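Local coordinates for RING-type domain-containing protein (Chaetomium thermophilum, PDB 6Z3U), which probably activates the cyclin-dependent kinase of the CAK complex, here through the C-terminal part of a MAT1-type subunit bound to kinase and cyclin, at residues C[16-21]-C[49-54]. Residues are numbered along the deposited sequence; the frame is centred on the assembly and turned at random.
Sequences YRVREE and RAMFEA
A loop, extended over residues 16-19, lies along helix 43-55 in the C-terminal part of this MAT1-family subunit. No hydrogen bond joins segments 16-21 and 49-54; van der Waals packing carries the contact. The tight part is at buried Tyr16. Its chi1 of 73° puts CG between the backbone N and carbonyl carbon, and the ring reaches the helix backbone. The closest approach is Tyr16 OH to Phe52 CA, 3.2 Å. Met51 O sits over the centre of one Tyr16 ring face, 3.9 Å above the plane. Tyr16 CE2 meets Met51 CB at 3.8 Å. The Phe55 ring packs near-parallel to Tyr16, and the Phe11 ring stands steeply against Phe52. The Met51 chain bends at chi2 and chi3, so its CE lies near Arg17 O and the edge of the Arg19 guanidinium.

The contact thins beyond Val18. Exposed Val18 offers its CG2, 3.9 Å from Met51 CB. Exposed Arg17 points CB away from the helix. Arg19 NH2 forms a salt bridge with Glu198 of the cyclin chain and a weak hydrogen bond to Arg17 O. At the buried end, Tyr16 OH lies at the edge of the Phe52 ring, 3.4 Å from CD1.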
ATOM      1  N   TYR C  16     -23.978   0.733  -3.123  1.00 58.19           N
ATOM      2  CA  TYR C  16     -23.912   1.988  -2.392  1.00 62.26           C
ATOM      3  C   TYR C  16     -23.652   3.131  -3.360  1.00 59.73           C
ATOM      4  O   TYR C  16     -23.256   2.925  -4.510  1.00 62.43           O
ATOM      5  CB  TYR C  16     -22.829   1.949  -1.306  1.00 61.13           C
ATOM      6  CG  TYR C  16     -21.413   2.012  -1.835  1.00 61.25           C
ATOM      7  CD1 TYR C  16     -20.730   0.856  -2.192  1.00 58.56           C
ATOM      8  CD2 TYR C  16     -20.751   3.227  -1.962  1.00 56.27           C
ATOM      9  CE1 TYR C  16     -19.435   0.909  -2.670  1.00 49.18           C
ATOM     10  CE2 TYR C  16     -19.456   3.289  -2.438  1.00 51.19           C
ATOM     11  CZ  TYR C  16     -18.803   2.128  -2.788  1.00 47.75           C
ATOM     12  OH  TYR C  16     -17.513   2.186  -3.264  1.00 45.85           O
ATOM     13  N   ARG C  17     -23.890   4.344  -2.871  1.00 57.21           N
ATOM     14  CA  ARG C  17     -23.684   5.567  -3.635  1.00 58.27           C
ATOM     15  C   ARG C  17     -23.176   6.660  -2.710  1.00 58.93           C
ATOM     16  O   ARG C  17     -23.750   6.891  -1.642  1.00 61.79           O
ATOM     17  CB  ARG C  17     -24.983   5.983  -4.333  1.00 62.79           C
ATOM     18  CG  ARG C  17     -26.165   6.162  -3.389  1.00 83.00           C
ATOM     19  CD  ARG C  17     -27.474   6.271  -4.163  1.00 94.91           C
ATOM     20  NE  ARG C  17     -28.623   6.515  -3.294  1.00 92.81           N
ATOM     21  CZ  ARG C  17     -29.345   5.552  -2.722  1.00103.05           C
ATOM     22  NH1 ARG C  17     -29.045   4.275  -2.927  1.00113.14           N
ATOM     23  NH2 ARG C  17     -30.375   5.865  -1.947  1.00104.51           N
ATOM     24  N   VAL C  18     -22.101   7.328  -3.125  1.00 63.31           N
ATOM     25  CA  VAL C  18     -21.467   8.376  -2.332  1.00 64.50           C
ATOM     26  C   VAL C  18     -22.142   9.690  -2.710  1.00 55.76           C
ATOM     27  O   VAL C  18     -21.846  10.278  -3.752  1.00 58.67           O
ATOM     28  CB  VAL C  18     -19.956   8.427  -2.565  1.00 51.07           C
ATOM     29  CG1 VAL C  18     -19.339   9.622  -1.849  1.00 50.46           C
ATOM     30  CG2 VAL C  18     -19.301   7.133  -2.105  1.00 49.45           C
ATOM     31  N   ARG C  19     -23.042  10.160  -1.854  1.00 57.83           N
ATOM     32  CA  ARG C  19     -23.799  11.377  -2.102  1.00 60.15           C
ATOM     33  C   ARG C  19     -23.290  12.515  -1.225  1.00 70.85           C
ATOM     34  O   ARG C  19     -22.515  12.322  -0.284  1.00 58.11           O
ATOM     35  CB  ARG C  19     -25.305  11.149  -1.886  1.00 63.36           C
ATOM     36  CG  ARG C  19     -25.695  10.381  -0.629  1.00 74.95           C
ATOM     37  CD  ARG C  19     -26.459   9.102  -0.969  1.00 74.39           C
ATOM     38  NE  ARG C  19     -27.353   8.685   0.108  1.00 73.23           N
ATOM     39  CZ  ARG C  19     -27.047   7.800   1.053  1.00 86.22           C
ATOM     40  NH1 ARG C  19     -27.943   7.498   1.982  1.00 73.84           N
ATOM     41  NH2 ARG C  19     -25.856   7.213   1.074  1.00 84.54           N
ATOM     42  N   GLU C  20     -23.743  13.724  -1.568  1.00 65.97           N
ATOM     43  CA  GLU C  20     -23.213  14.937  -0.957  1.00 62.30           C
ATOM     44  C   GLU C  20     -23.572  15.042   0.520  1.00 65.46           C
ATOM     45  O   GLU C  20     -22.854  15.701   1.281  1.00 64.91           O
ATOM     46  CB  GLU C  20     -23.733  16.156  -1.722  1.00 74.33           C
ATOM     47  CG  GLU C  20     -23.300  17.505  -1.170  1.00 81.17           C
ATOM     48  CD  GLU C  20     -23.851  18.667  -1.982  1.00 73.80           C
ATOM     49  OE1 GLU C  20     -24.213  19.699  -1.380  1.00 69.66           O
ATOM     50  OE2 GLU C  20     -23.938  18.540  -3.222  1.00 78.43           O
ATOM     51  N   GLU C  21     -24.668  14.416   0.946  1.00 69.45           N
ATOM     52  CA  GLU C  21     -25.133  14.571   2.318  1.00 71.87           C
ATOM     53  C   GLU C  21     -24.303  13.790   3.330  1.00 70.20           C
ATOM     54  O   GLU C  21     -24.472  14.003   4.535  1.00 74.05           O
ATOM     55  CB  GLU C  21     -26.596  14.132   2.434  1.00 75.90           C
ATOM     56  CG  GLU C  21     -26.807  12.634   2.275  1.00 75.26           C
ATOM     57  CD  GLU C  21     -28.272  12.243   2.301  1.00 91.39           C
ATOM     58  OE1 GLU C  21     -28.922  12.298   1.235  1.00103.93           O
ATOM     59  OE2 GLU C  21     -28.771  11.879   3.387  1.00 88.76           O
ATOM     60  N   ARG C  49     -13.424   6.801   0.206  1.00 48.99           N
ATOM     61  CA  ARG C  49     -12.567   5.702   0.637  1.00 40.84           C
ATOM     62  C   ARG C  49     -13.249   4.862   1.707  1.00 41.92           C
ATOM     63  O   ARG C  49     -13.170   3.629   1.679  1.00 40.55           O
ATOM     64  CB  ARG C  49     -11.240   6.271   1.141  1.00 42.17           C
ATOM     65  CG  ARG C  49     -10.199   5.250   1.575  1.00 44.82           C
ATOM     66  CD  ARG C  49      -8.810   5.881   1.558  1.00 38.01           C
ATOM     67  NE  ARG C  49      -7.892   5.296   2.531  1.00 35.64           N
ATOM     68  CZ  ARG C  49      -7.272   4.130   2.378  1.00 35.25           C
ATOM     69  NH1 ARG C  49      -6.448   3.691   3.317  1.00 46.49           N
ATOM     70  NH2 ARG C  49      -7.484   3.397   1.294  1.00 35.31           N
ATOM     71  N   ALA C  50     -13.933   5.512   2.652  1.00 51.17           N
ATOM     72  CA  ALA C  50     -14.615   4.780   3.714  1.00 47.61           C
ATOM     73  C   ALA C  50     -15.785   3.971   3.165  1.00 44.40           C
ATOM     74  O   ALA C  50     -15.946   2.791   3.495  1.00 49.17           O
ATOM     75  CB  ALA C  50     -15.096   5.753   4.791  1.00 56.95           C
ATOM     76  N   MET C  51     -16.611   4.592   2.318  1.00 50.77           N
ATOM     77  CA  MET C  51     -17.792   3.910   1.797  1.00 53.82           C
ATOM     78  C   MET C  51     -17.413   2.673   0.990  1.00 51.93           C
ATOM     79  O   MET C  51     -18.085   1.638   1.075  1.00 51.60           O
ATOM     80  CB  MET C  51     -18.611   4.876   0.944  1.00 50.38           C
ATOM     81  CG  MET C  51     -19.268   5.994   1.739  1.00 53.30           C
ATOM     82  SD  MET C  51     -20.585   5.406   2.817  1.00 61.31           S
ATOM     83  CE  MET C  51     -21.943   5.283   1.655  1.00 61.71           C
ATOM     84  N   PHE C  52     -16.340   2.757   0.201  1.00 52.28           N
ATOM     85  CA  PHE C  52     -15.893   1.592  -0.554  1.00 46.85           C
ATOM     86  C   PHE C  52     -15.520   0.449   0.380  1.00 49.92           C
ATOM     87  O   PHE C  52     -16.012  -0.676   0.237  1.00 50.95           O
ATOM     88  CB  PHE C  52     -14.707   1.969  -1.442  1.00 47.80           C
ATOM     89  CG  PHE C  52     -14.115   0.808  -2.186  1.00 49.50           C
ATOM     90  CD1 PHE C  52     -14.725   0.318  -3.329  1.00 53.86           C
ATOM     91  CD2 PHE C  52     -12.946   0.210  -1.748  1.00 44.84           C
ATOM     92  CE1 PHE C  52     -14.182  -0.749  -4.018  1.00 59.30           C
ATOM     93  CE2 PHE C  52     -12.397  -0.857  -2.434  1.00 54.73           C
ATOM     94  CZ  PHE C  52     -13.016  -1.338  -3.570  1.00 59.90           C
ATOM     95  N   GLU C  53     -14.653   0.724   1.354  1.00 52.62           N
ATOM     96  CA  GLU C  53     -14.204  -0.325   2.262  1.00 48.32           C
ATOM     97  C   GLU C  53     -15.350  -0.860   3.107  1.00 50.91           C
ATOM     98  O   GLU C  53     -15.308  -2.016   3.544  1.00 57.57           O
ATOM     99  CB  GLU C  53     -13.075   0.209   3.144  1.00 46.28           C
ATOM    100  CG  GLU C  53     -11.829   0.595   2.349  1.00 55.01           C
ATOM    101  CD  GLU C  53     -10.764   1.266   3.196  1.00 45.14           C
ATOM    102  OE1 GLU C  53     -10.935   1.333   4.429  1.00 62.54           O
ATOM    103  OE2 GLU C  53      -9.758   1.733   2.620  1.00 37.57           O
ATOM    104  N   ALA C  54     -16.380  -0.043   3.347  1.00 60.58           N
ATOM    105  CA  ALA C  54     -17.523  -0.501   4.132  1.00 57.02           C
ATOM    106  C   ALA C  54     -18.364  -1.517   3.368  1.00 54.68           C
ATOM    107  O   ALA C  54     -19.036  -2.349   3.987  1.00 50.49           O
ATOM    108  CB  ALA C  54     -18.389   0.690   4.546  1.00 49.19           C
TER